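Local coordinates for protein extracellular invertase (Aspergillus kawachii, PDB 5XH8) that hydrolyses beta-fructofuranosides and shows high transfructosylation activity, probably building fructooligosaccharides such as 1-kestose from sucrose, at residues Asp93-Phe98 against Ser119-His124; Trp191-Ser196 against Gln217-Leu222; Ile381-Asp386 against Val529-Glu534. All blocks are in the same frame, centred on the assembly; numbering follows the deposited sequence.

From the N terminus the three contacts follow in series, with none nesting in or crossing another. Interaction 1 (93-98 with 119-124) closes a loop of 20 residues around the first two strands of one propeller blade. Interaction 2 (191-196 with 217-222) closes another loop of 20 in a second blade, joining its second and outermost fourth strands. Their centres lie about 21 Å apart on the same side of the chain's centre, and both reach the second subunit. Interaction 3 (381-386 with 529-534) spans 142 residues and ties the end of the N-terminal propeller domain to the C-terminal beta domain. Its centre is about 53 Å from that of interaction 1, on the opposite side of the chain's centre.

Interaction 1: Asp93-Phe98 against Ser119-His124; sequences DPVAVF and SYLPIH
With CG1 anti to the backbone N (chi1 170°), Val95 meets Leu121, whose extended chi2 of 176° carries CD1 out to the same spot. The site is the start of a four-stranded antiparallel blade of the GH32 beta-propeller, where a classic beta bulge sets Val95 and Ala96 both against Val118. Segment 119-124 is the irregular chain leaving strand 112-118, and no hydrogen bond joins it to 93-98, so van der Waals packing on side chains and the Ser119 backbone carries the contact.

The Val95 and Leu121 side chains cross obliquely, with Val95 CG1 only 3.3 Å from Leu121 CD1. That is closer than usual van der Waals contact, so the exact fit of this pair is doubtful. The other methyl, Val95 CG2, stands 3.4 Å from the carbonyl oxygen Ser119 O. On the side-chain side of Ser119, Pro94 CD approaches Ser119 OG at 3.5 Å. Ile91 of the second subunit packs on Pro94 and Ser119, which places this end of the contact at the dimer interface.

Farther along, Phe98 and Ile123 reach toward each other tip to tip, Phe98 CE2 lying 4.0 Å from Ile123 CD1. Leu121 adds a looser touch, CD2 to Phe98 CZ at 4.4 Å. Glu134 and Arg170 touch both Phe98 and Ile123. A glycerol, probably from the crystallisation liquor, lies near the Phe98 side chain, and a glycerol O1 is hydrogen-bonded to Ile123 O.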
ATOM      1  N   ASP A  93      -7.987  -1.310  -5.038  1.00 19.33           N
ATOM      2  CA  ASP A  93      -8.895  -0.216  -5.429  1.00 19.21           C
ATOM      3  C   ASP A  93     -10.328  -0.462  -4.922  1.00 19.58           C
ATOM      4  O   ASP A  93     -11.275  -0.447  -5.705  1.00 18.89           O
ATOM      5  CB  ASP A  93      -8.870  -0.005  -6.952  1.00 18.61           C
ATOM      6  CG  ASP A  93      -9.108  -1.282  -7.753  1.00 18.49           C
ATOM      7  OD1 ASP A  93      -9.454  -2.332  -7.177  1.00 18.19           O
ATOM      8  OD2 ASP A  93      -8.939  -1.214  -8.989  1.00 18.92           O
ATOM      9  N   PRO A  94     -10.488  -0.705  -3.606  1.00 19.10           N
ATOM     10  CA  PRO A  94     -11.827  -1.047  -3.104  1.00 19.51           C
ATOM     11  C   PRO A  94     -12.829   0.101  -3.259  1.00 21.02           C
ATOM     12  O   PRO A  94     -14.017  -0.158  -3.371  1.00 22.15           O
ATOM     13  CB  PRO A  94     -11.571  -1.372  -1.610  1.00 20.94           C
ATOM     14  CG  PRO A  94     -10.340  -0.544  -1.267  1.00 20.27           C
ATOM     15  CD  PRO A  94      -9.499  -0.593  -2.522  1.00 19.88           C
ATOM     16  N   VAL A  95     -12.358   1.360  -3.318  1.00 21.26           N
ATOM     17  CA  VAL A  95     -13.259   2.512  -3.350  1.00 21.41           C
ATOM     18  C   VAL A  95     -13.433   3.056  -4.771  1.00 21.99           C
ATOM     19  O   VAL A  95     -14.554   3.329  -5.171  1.00 21.15           O
ATOM     20  CB  VAL A  95     -12.788   3.594  -2.348  1.00 23.60           C
ATOM     21  CG1 VAL A  95     -13.546   4.899  -2.521  1.00 25.15           C
ATOM     22  CG2 VAL A  95     -12.950   3.060  -0.930  1.00 23.31           C
ATOM     23  N   ALA A  96     -12.353   3.222  -5.534  1.00 19.92           N
ATOM     24  CA  ALA A  96     -12.482   3.823  -6.860  1.00 20.64           C
ATOM     25  C   ALA A  96     -11.331   3.467  -7.783  1.00 19.80           C
ATOM     26  O   ALA A  96     -10.223   3.102  -7.322  1.00 19.50           O
ATOM     27  CB  ALA A  96     -12.611   5.347  -6.736  1.00 20.98           C
ATOM     28  N   VAL A  97     -11.620   3.570  -9.077  1.00 19.56           N
ATOM     29  CA  VAL A  97     -10.630   3.492 -10.124  1.00 19.98           C
ATOM     30  C   VAL A  97     -10.498   4.895 -10.692  1.00 19.86           C
ATOM     31  O   VAL A  97     -11.473   5.452 -11.227  1.00 19.53           O
ATOM     32  CB  VAL A  97     -11.061   2.545 -11.248  1.00 20.54           C
ATOM     33  CG1 VAL A  97     -10.141   2.683 -12.482  1.00 20.78           C
ATOM     34  CG2 VAL A  97     -11.076   1.113 -10.747  1.00 21.63           C
ATOM     35  N   PHE A  98      -9.299   5.458 -10.573  1.00 19.09           N
ATOM     36  CA  PHE A  98      -8.980   6.768 -11.149  1.00 19.17           C
ATOM     37  C   PHE A  98      -8.202   6.566 -12.462  1.00 19.67           C
ATOM     38  O   PHE A  98      -8.058   5.437 -12.956  1.00 19.31           O
ATOM     39  CB  PHE A  98      -8.225   7.620 -10.113  1.00 19.61           C
ATOM     40  CG  PHE A  98      -9.103   8.340  -9.087  1.00 20.40           C
ATOM     41  CD1 PHE A  98     -10.500   8.119  -8.968  1.00 20.88           C
ATOM     42  CD2 PHE A  98      -8.506   9.222  -8.193  1.00 19.77           C
ATOM     43  CE1 PHE A  98     -11.238   8.786  -7.991  1.00 21.94           C
ATOM     44  CE2 PHE A  98      -9.256   9.886  -7.220  1.00 21.27           C
ATOM     45  CZ  PHE A  98     -10.617   9.683  -7.127  1.00 21.02           C
ATOM     46  N   SER A 119      -8.318   3.790  -2.354  1.00 19.23           N
ATOM     47  CA  SER A 119      -8.736   3.072  -1.143  1.00 18.84           C
ATOM     48  C   SER A 119      -9.442   3.921  -0.072  1.00 19.72           C
ATOM     49  O   SER A 119     -10.034   3.357   0.860  1.00 20.23           O
ATOM     50  CB  SER A 119      -7.529   2.399  -0.521  1.00 18.78           C
ATOM     51  OG  SER A 119      -6.941   1.484  -1.414  1.00 19.14           O
ATOM     52  N   TYR A 120      -9.378   5.248  -0.190  1.00 20.32           N
ATOM     53  CA  TYR A 120      -9.963   6.177   0.801  1.00 22.16           C
ATOM     54  C   TYR A 120     -10.439   7.441   0.110  1.00 22.97           C
ATOM     55  O   TYR A 120      -9.741   7.973  -0.758  1.00 22.10           O
ATOM     56  CB  TYR A 120      -8.950   6.590   1.891  1.00 22.06           C
ATOM     57  CG  TYR A 120      -8.509   5.424   2.716  1.00 23.00           C
ATOM     58  CD1 TYR A 120      -9.281   4.964   3.792  1.00 21.79           C
ATOM     59  CD2 TYR A 120      -7.344   4.734   2.397  1.00 22.34           C
ATOM     60  CE1 TYR A 120      -8.898   3.840   4.509  1.00 23.30           C
ATOM     61  CE2 TYR A 120      -6.966   3.591   3.100  1.00 22.16           C
ATOM     62  CZ  TYR A 120      -7.736   3.150   4.149  1.00 22.57           C
ATOM     63  OH  TYR A 120      -7.342   2.037   4.849  1.00 22.84           O
ATOM     64  N   LEU A 121     -11.614   7.902   0.522  1.00 22.73           N
ATOM     65  CA  LEU A 121     -12.207   9.160   0.076  1.00 24.47           C
ATOM     66  C   LEU A 121     -12.677   9.912   1.352  1.00 24.94           C
ATOM     67  O   LEU A 121     -12.911   9.282   2.367  1.00 24.66           O
ATOM     68  CB  LEU A 121     -13.396   8.879  -0.844  1.00 25.10           C
ATOM     69  CG  LEU A 121     -13.108   8.406  -2.267  1.00 26.36           C
ATOM     70  CD1 LEU A 121     -14.419   8.080  -2.985  1.00 27.88           C
ATOM     71  CD2 LEU A 121     -12.352   9.469  -3.059  1.00 27.62           C
ATOM     72  N   PRO A 122     -12.782  11.242   1.331  1.00 26.76           N
ATOM     73  CA  PRO A 122     -12.567  12.102   0.142  1.00 25.73           C
ATOM     74  C   PRO A 122     -11.104  12.417  -0.126  1.00 24.42           C
ATOM     75  O   PRO A 122     -10.268  12.262   0.742  1.00 22.61           O
ATOM     76  CB  PRO A 122     -13.304  13.395   0.524  1.00 26.53           C
ATOM     77  CG  PRO A 122     -13.179  13.459   2.003  1.00 26.44           C
ATOM     78  CD  PRO A 122     -13.270  12.016   2.492  1.00 27.15           C
ATOM     79  N   ILE A 123     -10.819  12.897  -1.331  1.00 23.41           N
ATOM     80  CA  ILE A 123      -9.490  13.326  -1.707  1.00 23.55           C
ATOM     81  C   ILE A 123      -9.667  14.692  -2.357  1.00 25.02           C
ATOM     82  O   ILE A 123     -10.423  14.828  -3.335  1.00 23.75           O
ATOM     83  CB  ILE A 123      -8.855  12.350  -2.744  1.00 23.98           C
ATOM     84  CG1 ILE A 123      -8.780  10.905  -2.199  1.00 22.77           C
ATOM     85  CG2 ILE A 123      -7.493  12.851  -3.199  1.00 24.37           C
ATOM     86  CD1 ILE A 123      -8.621   9.886  -3.306  1.00 23.24           C
ATOM     87  N   HIS A 124      -8.977  15.698  -1.824  1.00 24.25           N
ATOM     88  CA  HIS A 124      -8.991  17.035  -2.435  1.00 24.74           C
ATOM     89  C   HIS A 124      -7.796  17.867  -1.978  1.00 23.24           C
ATOM     90  O   HIS A 124      -7.360  17.753  -0.850  1.00 24.16           O
ATOM     91  CB  HIS A 124     -10.304  17.771  -2.141  1.00 24.79           C
ATOM     92  CG  HIS A 124     -10.577  18.902  -3.075  1.00 25.84           C
ATOM     93  ND1 HIS A 124     -10.393  20.220  -2.717  1.00 25.57           N
ATOM     94  CD2 HIS A 124     -10.987  18.915  -4.365  1.00 27.13           C
ATOM     95  CE1 HIS A 124     -10.704  21.000  -3.736  1.00 27.56           C
ATOM     96  NE2 HIS A 124     -11.063  20.235  -4.751  1.00 27.63           N
TER

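Interaction 2: Trp191-Ser196 against Gln217-Leu222; sequences WYTVIS and QYWEYL
Trp219 opens strand 219-227 and makes most of the contact with segment 191-196, meeting Trp191, Tyr192 and Thr193 with the far end of its six-membered ring. Just before it, the backbone oxygen of Gln217 is hydrogen-bonded to Arg131 of the second subunit, so the chain enters this strand from the dimer interface.

At Trp219, chi1 of -67° sets CG anti to the carbonyl carbon, and the indole extends toward strand 191-199. It crosses the Thr193 side chain at about a right angle. The hydroxyl Thr193 OG1 comes within 3.2 Å of Trp219 CZ3, approaching the ring obliquely. OG1 is buried here and has no hydrogen-bond partner in the model, so the indole covers a polar atom without satisfying it. Two residues earlier, Trp191 O lies 3.6 Å from Trp219 CZ3, while Trp191 CB touches Trp219 CH2 at 4.3 Å. The indole nitrogen is engaged separately, as Trp219 NE1 bonds to the backbone oxygen of Phe216.

Three residues on, Leu222 adds a lighter contact: its CD1 meets the edge of the Tyr192 ring, near the ring plane, 4.3 Å from Tyr192 CD1. Leu184 of helix 178-184 touches both side chains, and the Tyr192 hydroxyl is hydrogen-bonded to Asp181 and Ser186.

The axes of strands 191-196 and 219-222 approach to 8.6 Å, with 61° between their N-to-C directions. Backbone bonds join strand 191-199 to 203-211, the strand that intervenes before 219-227. This is the twisted four-stranded antiparallel meander of a propeller blade, with its second and outermost fourth strands in contact mainly through the Trp219 indole.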
ATOM      1  N   TRP A 191      10.709   3.533 -20.198  1.00 26.64           N
ATOM      2  CA  TRP A 191       9.377   4.082 -19.957  1.00 26.29           C
ATOM      3  C   TRP A 191       9.494   4.960 -18.740  1.00 25.12           C
ATOM      4  O   TRP A 191      10.019   4.526 -17.709  1.00 25.72           O
ATOM      5  CB  TRP A 191       8.348   2.969 -19.750  1.00 25.99           C
ATOM      6  CG  TRP A 191       7.849   2.396 -21.044  1.00 25.61           C
ATOM      7  CD1 TRP A 191       8.225   1.203 -21.642  1.00 26.57           C
ATOM      8  CD2 TRP A 191       6.854   2.966 -21.893  1.00 25.67           C
ATOM      9  NE1 TRP A 191       7.528   1.027 -22.808  1.00 26.93           N
ATOM     10  CE2 TRP A 191       6.681   2.088 -22.989  1.00 26.28           C
ATOM     11  CE3 TRP A 191       6.077   4.133 -21.828  1.00 25.91           C
ATOM     12  CZ2 TRP A 191       5.782   2.349 -24.024  1.00 26.89           C
ATOM     13  CZ3 TRP A 191       5.178   4.386 -22.861  1.00 26.23           C
ATOM     14  CH2 TRP A 191       5.045   3.506 -23.943  1.00 26.92           C
ATOM     15  N   TYR A 192       9.072   6.215 -18.895  1.00 25.29           N
ATOM     16  CA  TYR A 192       8.886   7.168 -17.814  1.00 26.46           C
ATOM     17  C   TYR A 192       7.411   7.220 -17.421  1.00 25.24           C
ATOM     18  O   TYR A 192       6.548   6.884 -18.224  1.00 23.92           O
ATOM     19  CB  TYR A 192       9.355   8.572 -18.232  1.00 28.88           C
ATOM     20  CG  TYR A 192      10.817   8.551 -18.627  1.00 31.72           C
ATOM     21  CD1 TYR A 192      11.825   8.606 -17.655  1.00 31.78           C
ATOM     22  CD2 TYR A 192      11.187   8.390 -19.953  1.00 32.55           C
ATOM     23  CE1 TYR A 192      13.163   8.545 -18.012  1.00 34.51           C
ATOM     24  CE2 TYR A 192      12.523   8.328 -20.321  1.00 33.47           C
ATOM     25  CZ  TYR A 192      13.509   8.406 -19.352  1.00 34.44           C
ATOM     26  OH  TYR A 192      14.832   8.314 -19.719  1.00 33.07           O
ATOM     27  N   THR A 193       7.162   7.655 -16.192  1.00 23.83           N
ATOM     28  CA  THR A 193       5.830   7.970 -15.720  1.00 24.31           C
ATOM     29  C   THR A 193       5.880   9.294 -15.012  1.00 22.35           C
ATOM     30  O   THR A 193       6.745   9.509 -14.168  1.00 20.71           O
ATOM     31  CB  THR A 193       5.306   6.889 -14.743  1.00 25.53           C
ATOM     32  OG1 THR A 193       5.199   5.633 -15.438  1.00 28.64           O
ATOM     33  CG2 THR A 193       3.955   7.272 -14.214  1.00 27.93           C
ATOM     34  N   VAL A 194       4.952  10.184 -15.354  1.00 23.15           N
ATOM     35  CA  VAL A 194       4.638  11.324 -14.488  1.00 24.42           C
ATOM     36  C   VAL A 194       3.371  11.049 -13.696  1.00 24.99           C
ATOM     37  O   VAL A 194       2.416  10.455 -14.215  1.00 24.27           O
ATOM     38  CB  VAL A 194       4.543  12.714 -15.176  1.00 27.41           C
ATOM     39  CG1 VAL A 194       5.941  13.196 -15.566  1.00 30.23           C
ATOM     40  CG2 VAL A 194       3.591  12.720 -16.364  1.00 28.67           C
ATOM     41  N   ILE A 195       3.382  11.499 -12.438  1.00 23.46           N
ATOM     42  CA  ILE A 195       2.215  11.447 -11.572  1.00 24.59           C
ATOM     43  C   ILE A 195       1.921  12.889 -11.209  1.00 24.64           C
ATOM     44  O   ILE A 195       2.854  13.647 -10.932  1.00 25.28           O
ATOM     45  CB  ILE A 195       2.477  10.559 -10.331  1.00 24.00           C
ATOM     46  CG1 ILE A 195       2.787   9.104 -10.780  1.00 24.62           C
ATOM     47  CG2 ILE A 195       1.272  10.616  -9.394  1.00 24.03           C
ATOM     48  CD1 ILE A 195       3.109   8.128  -9.651  1.00 26.36           C
ATOM     49  N   SER A 196       0.649  13.278 -11.234  1.00 23.88           N
ATOM     50  CA  SER A 196       0.273  14.690 -11.069  1.00 23.98           C
ATOM     51  C   SER A 196      -0.275  14.979  -9.697  1.00 23.45           C
ATOM     52  O   SER A 196      -1.056  14.194  -9.131  1.00 21.32           O
ATOM     53  CB  SER A 196      -0.750  15.124 -12.126  1.00 25.19           C
ATOM     54  OG  SER A 196      -0.232  14.947 -13.432  1.00 25.19           O
ATOM     55  N   GLN A 217       7.688  -3.390 -12.368  1.00 29.09           N
ATOM     56  CA  GLN A 217       7.387  -3.641 -10.956  1.00 28.80           C
ATOM     57  C   GLN A 217       7.790  -2.451 -10.101  1.00 27.64           C
ATOM     58  O   GLN A 217       7.051  -2.034  -9.200  1.00 26.21           O
ATOM     59  CB  GLN A 217       8.122  -4.908 -10.524  1.00 30.52           C
ATOM     60  CG  GLN A 217       7.743  -5.471  -9.176  1.00 33.88           C
ATOM     61  CD  GLN A 217       6.282  -5.863  -9.090  1.00 33.17           C
ATOM     62  OE1 GLN A 217       5.733  -6.482  -9.996  1.00 35.17           O
ATOM     63  NE2 GLN A 217       5.648  -5.482  -8.016  1.00 29.31           N
ATOM     64  N   TYR A 218       8.967  -1.896 -10.402  1.00 25.15           N
ATOM     65  CA  TYR A 218       9.572  -0.866  -9.604  1.00 25.21           C
ATOM     66  C   TYR A 218       9.827   0.365 -10.445  1.00 25.93           C
ATOM     67  O   TYR A 218      10.224   0.275 -11.631  1.00 27.43           O
ATOM     68  CB  TYR A 218      10.862  -1.383  -8.953  1.00 26.51           C
ATOM     69  CG  TYR A 218      10.624  -2.517  -7.993  1.00 25.97           C
ATOM     70  CD1 TYR A 218      10.012  -2.276  -6.759  1.00 26.23           C
ATOM     71  CD2 TYR A 218      10.992  -3.846  -8.311  1.00 26.19           C
ATOM     72  CE1 TYR A 218       9.755  -3.321  -5.866  1.00 26.93           C
ATOM     73  CE2 TYR A 218      10.753  -4.894  -7.410  1.00 27.65           C
ATOM     74  CZ  TYR A 218      10.126  -4.613  -6.183  1.00 27.31           C
ATOM     75  OH  TYR A 218       9.852  -5.599  -5.256  1.00 29.64           O
ATOM     76  N   TRP A 219       9.583   1.512  -9.819  1.00 25.65           N
ATOM     77  CA  TRP A 219       9.639   2.804 -10.481  1.00 25.78           C
ATOM     78  C   TRP A 219      10.533   3.732  -9.680  1.00 26.95           C
ATOM     79  O   TRP A 219      10.221   4.117  -8.544  1.00 25.68           O
ATOM     80  CB  TRP A 219       8.212   3.369 -10.669  1.00 25.68           C
ATOM     81  CG  TRP A 219       7.461   2.517 -11.630  1.00 23.76           C
ATOM     82  CD1 TRP A 219       6.797   1.366 -11.345  1.00 24.18           C
ATOM     83  CD2 TRP A 219       7.359   2.705 -13.047  1.00 23.26           C
ATOM     84  NE1 TRP A 219       6.277   0.821 -12.494  1.00 25.31           N
ATOM     85  CE2 TRP A 219       6.608   1.629 -13.552  1.00 23.48           C
ATOM     86  CE3 TRP A 219       7.855   3.669 -13.940  1.00 23.75           C
ATOM     87  CZ2 TRP A 219       6.326   1.493 -14.905  1.00 24.57           C
ATOM     88  CZ3 TRP A 219       7.569   3.538 -15.286  1.00 24.68           C
ATOM     89  CH2 TRP A 219       6.815   2.465 -15.760  1.00 24.72           C
ATOM     90  N   GLU A 220      11.669   4.082 -10.280  1.00 28.61           N
ATOM     91  CA  GLU A 220      12.675   4.884  -9.613  1.00 27.95           C
ATOM     92  C   GLU A 220      12.247   6.333  -9.640  1.00 25.96           C
ATOM     93  O   GLU A 220      11.947   6.871 -10.701  1.00 26.89           O
ATOM     94  CB  GLU A 220      14.015   4.695 -10.316  1.00 29.98           C
ATOM     95  CG  GLU A 220      15.144   5.500  -9.707  1.00 33.84           C
ATOM     96  CD  GLU A 220      16.481   5.259 -10.400  1.00 35.63           C
ATOM     97  OE1 GLU A 220      16.534   4.698 -11.509  1.00 34.95           O
ATOM     98  OE2 GLU A 220      17.490   5.629  -9.802  1.00 43.89           O
ATOM     99  N   TYR A 221      12.240   6.980  -8.484  1.00 25.23           N
ATOM    100  CA  TYR A 221      11.827   8.368  -8.377  1.00 26.60           C
ATOM    101  C   TYR A 221      12.937   9.302  -8.877  1.00 29.29           C
ATOM    102  O   TYR A 221      14.085   9.169  -8.455  1.00 29.42           O
ATOM    103  CB  TYR A 221      11.483   8.708  -6.928  1.00 26.55           C
ATOM    104  CG  TYR A 221      11.019  10.139  -6.725  1.00 27.02           C
ATOM    105  CD1 TYR A 221       9.991  10.685  -7.508  1.00 27.33           C
ATOM    106  CD2 TYR A 221      11.600  10.947  -5.748  1.00 26.78           C
ATOM    107  CE1 TYR A 221       9.569  12.000  -7.311  1.00 28.02           C
ATOM    108  CE2 TYR A 221      11.182  12.256  -5.547  1.00 27.31           C
ATOM    109  CZ  TYR A 221      10.161  12.774  -6.325  1.00 28.72           C
ATOM    110  OH  TYR A 221       9.773  14.085  -6.128  1.00 29.31           O
ATOM    111  N   LEU A 222      12.586  10.239  -9.757  1.00 28.30           N
ATOM    112  CA  LEU A 222      13.541  11.183 -10.350  1.00 28.88           C
ATOM    113  C   LEU A 222      13.309  12.630  -9.956  1.00 30.23           C
ATOM    114  O   LEU A 222      13.931  13.549 -10.520  1.00 31.81           O
ATOM    115  CB  LEU A 222      13.496  11.064 -11.861  1.00 28.90           C
ATOM    116  CG  LEU A 222      13.872   9.691 -12.400  1.00 28.68           C
ATOM    117  CD1 LEU A 222      13.583   9.643 -13.878  1.00 29.21           C
ATOM    118  CD2 LEU A 222      15.338   9.343 -12.115  1.00 30.60           C
TER

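Interaction 3: Ile381-Asp386 against Val529-Glu534; sequences IPNVVD and VLNGGE
The backbones of Val384 and Val529 are paired in a single beta bridge, their CA atoms 4.3 Å apart, where the propeller domain of this GH32 enzyme meets its C-terminal beta domain. The backbone bonds of Asn383 with Leu530 on one side and Val385 with Asp528 on the other give the pattern of a non-hydrogen-bonded antiparallel pair. Leu530 N donates to Asn383 O at 2.8 Å.

Val384 turns its CB away from 529-534; Val529 also points away overall, although its CB still touches Asn383 O. Val384 instead packs on Val409 and Phe527. Val529, with CG1 anti to its backbone N (chi1 177°), brings that methyl back beside the bridge, 3.5 Å from Asn383 O. The same oxygen also receives a CA-H...O contact from Val529 CA, so three groups of the C-terminal segment gather round one acceptor.

Asn383 sits at a corner of the chain with positive phi (61°), and its CB points toward strand 529-531, 3.4 Å from Leu530 O. Past the bridge, Val385 lays CG2 against the opposing backbone, 3.9 Å from Val529 N. Gln535 touches both Val385 and Leu530, linking their side chains through the next strand of the C-terminal sheet.

Beyond Leu530 the chain reverses in a type I' turn from Asn531 to Glu534, closed by two backbone bonds: Asn531 N to Glu534 O, and Glu534 N to Asn531 O, each 3.1 Å.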
ATOM      1  N   ILE A 381       4.456  30.777 -37.092  1.00 42.03           N
ATOM      2  CA  ILE A 381       3.775  31.919 -37.655  1.00 44.72           C
ATOM      3  C   ILE A 381       4.840  32.844 -38.276  1.00 47.05           C
ATOM      4  O   ILE A 381       5.537  33.560 -37.541  1.00 43.77           O
ATOM      5  CB  ILE A 381       2.998  32.682 -36.575  1.00 43.69           C
ATOM      6  CG1 ILE A 381       2.084  31.733 -35.778  1.00 42.39           C
ATOM      7  CG2 ILE A 381       2.180  33.791 -37.216  1.00 45.48           C
ATOM      8  CD1 ILE A 381       1.421  32.408 -34.600  1.00 41.31           C
ATOM      9  N   PRO A 382       4.980  32.825 -39.622  1.00 47.09           N
ATOM     10  CA  PRO A 382       6.023  33.664 -40.244  1.00 48.07           C
ATOM     11  C   PRO A 382       5.573  35.097 -40.545  1.00 47.35           C
ATOM     12  O   PRO A 382       4.382  35.417 -40.484  1.00 46.78           O
ATOM     13  CB  PRO A 382       6.367  32.897 -41.530  1.00 47.17           C
ATOM     14  CG  PRO A 382       5.123  32.154 -41.875  1.00 48.93           C
ATOM     15  CD  PRO A 382       4.364  31.906 -40.592  1.00 47.41           C
ATOM     16  N   ASN A 383       6.549  35.954 -40.840  1.00 48.93           N
ATOM     17  CA  ASN A 383       6.299  37.297 -41.377  1.00 47.70           C
ATOM     18  C   ASN A 383       5.488  38.191 -40.441  1.00 47.89           C
ATOM     19  O   ASN A 383       4.715  39.038 -40.882  1.00 50.25           O
ATOM     20  CB  ASN A 383       5.614  37.216 -42.756  1.00 46.57           C
ATOM     21  CG  ASN A 383       6.371  36.345 -43.749  1.00 47.06           C
ATOM     22  OD1 ASN A 383       7.595  36.226 -43.707  1.00 49.62           O
ATOM     23  ND2 ASN A 383       5.639  35.741 -44.661  1.00 48.57           N
ATOM     24  N   VAL A 384       5.695  38.009 -39.146  1.00 49.06           N
ATOM     25  CA  VAL A 384       5.046  38.815 -38.122  1.00 48.83           C
ATOM     26  C   VAL A 384       5.910  40.047 -37.913  1.00 51.40           C
ATOM     27  O   VAL A 384       7.136  39.940 -37.867  1.00 45.90           O
ATOM     28  CB  VAL A 384       4.919  38.023 -36.791  1.00 47.36           C
ATOM     29  CG1 VAL A 384       4.519  38.920 -35.613  1.00 45.88           C
ATOM     30  CG2 VAL A 384       3.934  36.871 -36.978  1.00 48.45           C
ATOM     31  N   VAL A 385       5.257  41.192 -37.731  1.00 52.43           N
ATOM     32  CA  VAL A 385       5.940  42.456 -37.540  1.00 55.14           C
ATOM     33  C   VAL A 385       6.552  42.469 -36.149  1.00 56.21           C
ATOM     34  O   VAL A 385       5.872  42.185 -35.161  1.00 57.73           O
ATOM     35  CB  VAL A 385       4.989  43.665 -37.708  1.00 54.36           C
ATOM     36  CG1 VAL A 385       5.672  44.980 -37.309  1.00 53.14           C
ATOM     37  CG2 VAL A 385       4.473  43.725 -39.136  1.00 52.75           C
ATOM     38  N   ASP A 386       7.839  42.818 -36.102  1.00 53.20           N
ATOM     39  CA  ASP A 386       8.618  42.799 -34.887  1.00 51.55           C
ATOM     40  C   ASP A 386       8.306  44.034 -34.053  1.00 53.05           C
ATOM     41  O   ASP A 386       9.089  44.974 -34.005  1.00 58.28           O
ATOM     42  CB  ASP A 386      10.110  42.713 -35.238  1.00 51.29           C
ATOM     43  CG  ASP A 386      10.989  42.415 -34.037  1.00 50.72           C
ATOM     44  OD1 ASP A 386      10.597  42.690 -32.887  1.00 49.61           O
ATOM     45  OD2 ASP A 386      12.091  41.880 -34.242  1.00 54.42           O
ATOM     46  N   VAL A 529       1.182  41.556 -39.386  1.00 47.08           N
ATOM     47  CA  VAL A 529       1.802  40.651 -40.339  1.00 51.92           C
ATOM     48  C   VAL A 529       2.165  41.420 -41.629  1.00 56.21           C
ATOM     49  O   VAL A 529       1.528  42.416 -41.955  1.00 54.04           O
ATOM     50  CB  VAL A 529       0.836  39.478 -40.620  1.00 55.93           C
ATOM     51  CG1 VAL A 529       1.388  38.522 -41.661  1.00 59.25           C
ATOM     52  CG2 VAL A 529       0.564  38.715 -39.324  1.00 57.97           C
ATOM     53  N   LEU A 530       3.179  40.935 -42.348  1.00 57.67           N
ATOM     54  CA  LEU A 530       3.690  41.575 -43.561  1.00 61.94           C
ATOM     55  C   LEU A 530       3.618  40.612 -44.750  1.00 63.03           C
ATOM     56  O   LEU A 530       4.231  39.552 -44.724  1.00 62.60           O
ATOM     57  CB  LEU A 530       5.139  42.001 -43.323  1.00 64.79           C
ATOM     58  CG  LEU A 530       5.701  43.060 -44.269  1.00 69.36           C
ATOM     59  CD1 LEU A 530       5.288  44.448 -43.782  1.00 69.50           C
ATOM     60  CD2 LEU A 530       7.217  42.931 -44.385  1.00 66.80           C
ATOM     61  N   ASN A 531       2.859  40.978 -45.783  1.00 67.19           N
ATOM     62  CA  ASN A 531       2.750  40.180 -47.015  1.00 70.87           C
ATOM     63  C   ASN A 531       2.633  41.096 -48.218  1.00 74.00           C
ATOM     64  O   ASN A 531       1.842  42.039 -48.200  1.00 73.58           O
ATOM     65  CB  ASN A 531       1.534  39.265 -46.963  1.00 73.54           C
ATOM     66  CG  ASN A 531       1.813  37.971 -46.226  1.00 77.75           C
ATOM     67  OD1 ASN A 531       2.237  36.985 -46.826  1.00 81.04           O
ATOM     68  ND2 ASN A 531       1.567  37.963 -44.922  1.00 75.02           N
ATOM     69  N   GLY A 532       3.412  40.805 -49.262  1.00 79.67           N
ATOM     70  CA  GLY A 532       3.550  41.691 -50.423  1.00 80.54           C
ATOM     71  C   GLY A 532       3.971  43.103 -50.039  1.00 80.90           C
ATOM     72  O   GLY A 532       3.502  44.070 -50.635  1.00 80.68           O
ATOM     73  N   GLY A 533       4.828  43.212 -49.020  1.00 80.14           N
ATOM     74  CA  GLY A 533       5.254  44.495 -48.466  1.00 76.43           C
ATOM     75  C   GLY A 533       4.178  45.393 -47.868  1.00 75.46           C
ATOM     76  O   GLY A 533       4.409  46.588 -47.713  1.00 74.99           O
ATOM     77  N   GLU A 534       3.014  44.837 -47.530  1.00 74.87           N
ATOM     78  CA  GLU A 534       1.950  45.588 -46.864  1.00 72.66           C
ATOM     79  C   GLU A 534       1.761  44.994 -45.473  1.00 68.70           C
ATOM     80  O   GLU A 534       1.640  43.774 -45.332  1.00 61.51           O
ATOM     81  CB  GLU A 534       0.636  45.490 -47.632  1.00 79.07           C
ATOM     82  CG  GLU A 534       0.704  45.853 -49.108  1.00 85.00           C
ATOM     83  CD  GLU A 534      -0.630  45.630 -49.810  1.00 90.73           C
ATOM     84  OE1 GLU A 534      -1.616  46.309 -49.442  1.00 91.80           O
ATOM     85  OE2 GLU A 534      -0.696  44.772 -50.722  1.00 93.73           O
TER